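Local coordinates for hypothetical protein Atu0120 (Agrobacterium tumefaciens, PDB 2I6H) that is of unknown function and belongs to the all-helical bacterial DUF924 family, at residues Leu90-Arg95 with Arg132-Leu137. Sequence-based numbering, arbitrary orientation.
Sequences LDQFPR and RVFFYL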
loop_
_atom_site.group_PDB
_atom_site.type_symbol
_atom_site.label_atom_id
_atom_site.label_comp_id
_atom_site.label_asym_id
_atom_site.label_seq_id
_atom_site.Cartn_x
_atom_site.Cartn_y
_atom_site.Cartn_z
ATOM N N LEU A 90 15.629 -10.479 -9.633
ATOM C CA LEU A 90 16.420 -10.904 -8.461
ATOM C C LEU A 90 15.755 -10.643 -7.113
ATOM O O LEU A 90 16.103 -11.297 -6.114
ATOM C CB LEU A 90 17.825 -10.304 -8.482
ATOM C CG LEU A 90 18.670 -10.753 -9.687
ATOM C CD1 LEU A 90 19.923 -9.937 -9.739
ATOM C CD2 LEU A 90 18.982 -12.288 -9.608
ATOM N N ASP A 91 14.772 -9.741 -7.105
ATOM C CA ASP A 91 14.003 -9.416 -5.915
ATOM C C ASP A 91 12.540 -9.871 -6.011
ATOM O O ASP A 91 11.996 -10.408 -5.038
ATOM C CB ASP A 91 14.073 -7.890 -5.638
ATOM C CG ASP A 91 13.295 -7.496 -4.364
ATOM O OD1 ASP A 91 13.810 -7.724 -3.233
ATOM O OD2 ASP A 91 12.155 -6.995 -4.521
ATOM N N GLN A 92 11.901 -9.632 -7.158
ATOM C CA GLN A 92 10.487 -10.008 -7.299
ATOM C C GLN A 92 10.248 -11.466 -7.694
ATOM O O GLN A 92 9.502 -12.200 -7.006
ATOM C CB GLN A 92 9.781 -9.071 -8.281
ATOM C CG GLN A 92 9.696 -7.650 -7.764
ATOM C CD GLN A 92 8.806 -7.571 -6.559
ATOM O OE1 GLN A 92 7.598 -7.729 -6.673
ATOM N NE2 GLN A 92 9.412 -7.350 -5.365
ATOM N N PHE A 93 10.892 -11.878 -8.779
ATOM C CA PHE A 93 10.755 -13.265 -9.294
ATOM C C PHE A 93 10.815 -14.362 -8.194
ATOM O O PHE A 93 9.926 -15.230 -8.141
ATOM C CB PHE A 93 11.786 -13.528 -10.413
ATOM C CG PHE A 93 11.628 -14.875 -11.069
ATOM C CD1 PHE A 93 10.901 -14.993 -12.292
ATOM C CD2 PHE A 93 12.174 -16.036 -10.484
ATOM C CE1 PHE A 93 10.740 -16.255 -12.918
ATOM C CE2 PHE A 93 12.024 -17.296 -11.104
ATOM C CZ PHE A 93 11.295 -17.415 -12.333
ATOM N N PRO A 94 11.829 -14.331 -7.300
ATOM C CA PRO A 94 11.923 -15.379 -6.263
ATOM C C PRO A 94 10.720 -15.392 -5.328
ATOM O O PRO A 94 10.282 -16.465 -4.896
ATOM C CB PRO A 94 13.180 -14.976 -5.452
ATOM C CG PRO A 94 13.973 -14.114 -6.354
ATOM C CD PRO A 94 12.938 -13.364 -7.184
ATOM N N ARG A 95 10.163 -14.208 -5.056
ATOM C CA ARG A 95 8.992 -14.100 -4.181
ATOM C C ARG A 95 7.682 -14.578 -4.835
ATOM O O ARG A 95 6.752 -15.016 -4.134
ATOM C CB ARG A 95 8.878 -12.667 -3.644
ATOM C CG ARG A 95 10.031 -12.313 -2.700
ATOM C CD ARG A 95 10.085 -10.828 -2.276
ATOM N NE ARG A 95 10.970 -10.799 -1.112
ATOM C CZ ARG A 95 12.307 -10.965 -1.154
ATOM N NH1 ARG A 95 12.984 -11.028 -0.011
ATOM N NH2 ARG A 95 12.983 -11.052 -2.316
ATOM N N ARG A 132 9.434 3.110 -9.553
ATOM C CA ARG A 132 10.594 3.450 -8.718
ATOM C C ARG A 132 10.792 2.521 -7.512
ATOM O O ARG A 132 11.935 2.166 -7.163
ATOM C CB ARG A 132 10.373 4.898 -8.258
ATOM C CG ARG A 132 11.564 5.604 -7.797
ATOM C CD ARG A 132 11.340 7.150 -8.012
ATOM N NE ARG A 132 11.308 7.581 -9.419
ATOM C CZ ARG A 132 10.753 8.717 -9.847
ATOM N NH1 ARG A 132 10.162 9.531 -8.979
ATOM N NH2 ARG A 132 10.782 9.067 -11.121
ATOM N N VAL A 133 9.688 2.160 -6.857
ATOM C CA VAL A 133 9.759 1.340 -5.646
ATOM C C VAL A 133 10.517 0.000 -5.854
ATOM O O VAL A 133 11.064 -0.562 -4.909
ATOM C CB VAL A 133 8.361 1.104 -5.018
ATOM C CG1 VAL A 133 7.541 0.199 -5.883
ATOM C CG2 VAL A 133 8.523 0.555 -3.542
ATOM N N PHE A 134 10.500 -0.521 -7.084
ATOM C CA PHE A 134 11.242 -1.787 -7.343
ATOM C C PHE A 134 12.763 -1.731 -7.153
ATOM O O PHE A 134 13.402 -2.779 -6.917
ATOM C CB PHE A 134 10.764 -2.417 -8.659
ATOM C CG PHE A 134 9.291 -2.673 -8.622
ATOM C CD1 PHE A 134 8.809 -3.717 -7.825
ATOM C CD2 PHE A 134 8.371 -1.783 -9.222
ATOM C CE1 PHE A 134 7.439 -3.955 -7.671
ATOM C CE2 PHE A 134 6.951 -2.005 -9.068
ATOM C CZ PHE A 134 6.508 -3.097 -8.289
ATOM N N PHE A 135 13.346 -0.519 -7.247
ATOM C CA PHE A 135 14.747 -0.303 -6.896
ATOM C C PHE A 135 14.944 -0.244 -5.364
ATOM O O PHE A 135 16.074 -0.336 -4.887
ATOM C CB PHE A 135 15.267 1.023 -7.518
ATOM C CG PHE A 135 15.424 0.962 -8.995
ATOM C CD1 PHE A 135 16.536 0.328 -9.570
ATOM C CD2 PHE A 135 14.454 1.505 -9.836
ATOM C CE1 PHE A 135 16.693 0.246 -10.996
ATOM C CE2 PHE A 135 14.608 1.468 -11.253
ATOM C CZ PHE A 135 15.741 0.813 -11.832
ATOM N N TYR A 136 13.864 -0.076 -4.599
ATOM C CA TYR A 136 13.982 0.162 -3.131
ATOM C C TYR A 136 13.624 -1.084 -2.326
ATOM O O TYR A 136 14.100 -1.290 -1.196
ATOM C CB TYR A 136 13.067 1.336 -2.726
ATOM C CG TYR A 136 13.301 2.610 -3.536
ATOM C CD1 TYR A 136 14.544 2.871 -4.170
ATOM C CD2 TYR A 136 12.284 3.575 -3.621
ATOM C CE1 TYR A 136 14.723 4.084 -4.899
ATOM C CE2 TYR A 136 12.452 4.769 -4.340
ATOM C CZ TYR A 136 13.670 5.011 -4.962
ATOM O OH TYR A 136 13.841 6.193 -5.672
ATOM N N LEU A 137 12.759 -1.920 -2.911
ATOM C CA LEU A 137 12.310 -3.125 -2.223
ATOM C C LEU A 137 13.468 -4.040 -1.750
ATOM O O LEU A 137 13.341 -4.649 -0.675
ATOM C CB LEU A 137 11.265 -3.904 -3.062
ATOM C CG LEU A 137 9.918 -3.156 -3.209
ATOM C CD1 LEU A 137 9.023 -3.933 -4.170
ATOM C CD2 LEU A 137 9.248 -3.062 -1.833
HETATM O O HOH W 1 11.953 -5.133 -6.709
#
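D91 and Q92 reach from a helix toward F134 and L137, and one water links the two segments, since no direct hydrogen bond crosses the contact. The water donates to D91 OD2 at 2.9 Å and to the backbone O of F134 at 2.8 Å, giving that carbonyl a partner across the contact. Aspartate suits the place because its two oxygens can serve different partners. With CG anti to the backbone N (chi1 -179°), its carboxylate extends toward the loop, where D91 OD2 lies 3.5 Å from L137 CB, while OD1 is hydrogen-bonded to H141. D91 OD2 also accepts from Q92 NE2 at 2.9 Å, on its anti side and 30° out of the carboxylate plane. The acceptor lies almost exactly in the amide plane, so this bond helps fix the rotation of the glutamine amide. Bent at chi2, the Q92 chain brings its amide back beside the aspartate of the preceding residue. Its CG and amide meet the CD1–CE1 side of the F134 ring, Q92 OE1 being 3.9 Å from F134 CE1 at the ring edge; amide and ring planes stand 62° apart. Glutamine suits the place because its methylene and amide atoms can both lie against the phenyl ring while the amide still bonds to D91. L137, branched and aliphatic, sets its CB against D91 and its CD1 3.6 Å from Q92 NE2, without competing for their hydrogen bonds. R95 NH2 donates to D91 O at 3.0 Å and pairs with D91 OD1 by charge alone, while R95 NH1 makes a salt bridge to D108. The aromatic ring of F134 suits its hydrophobic surroundings, meeting W38 and W46 edge-to-face and touching L84. Near the centre of the chain, the contact joins helix 80-97 to the loop between helices 129-132 and 137-140.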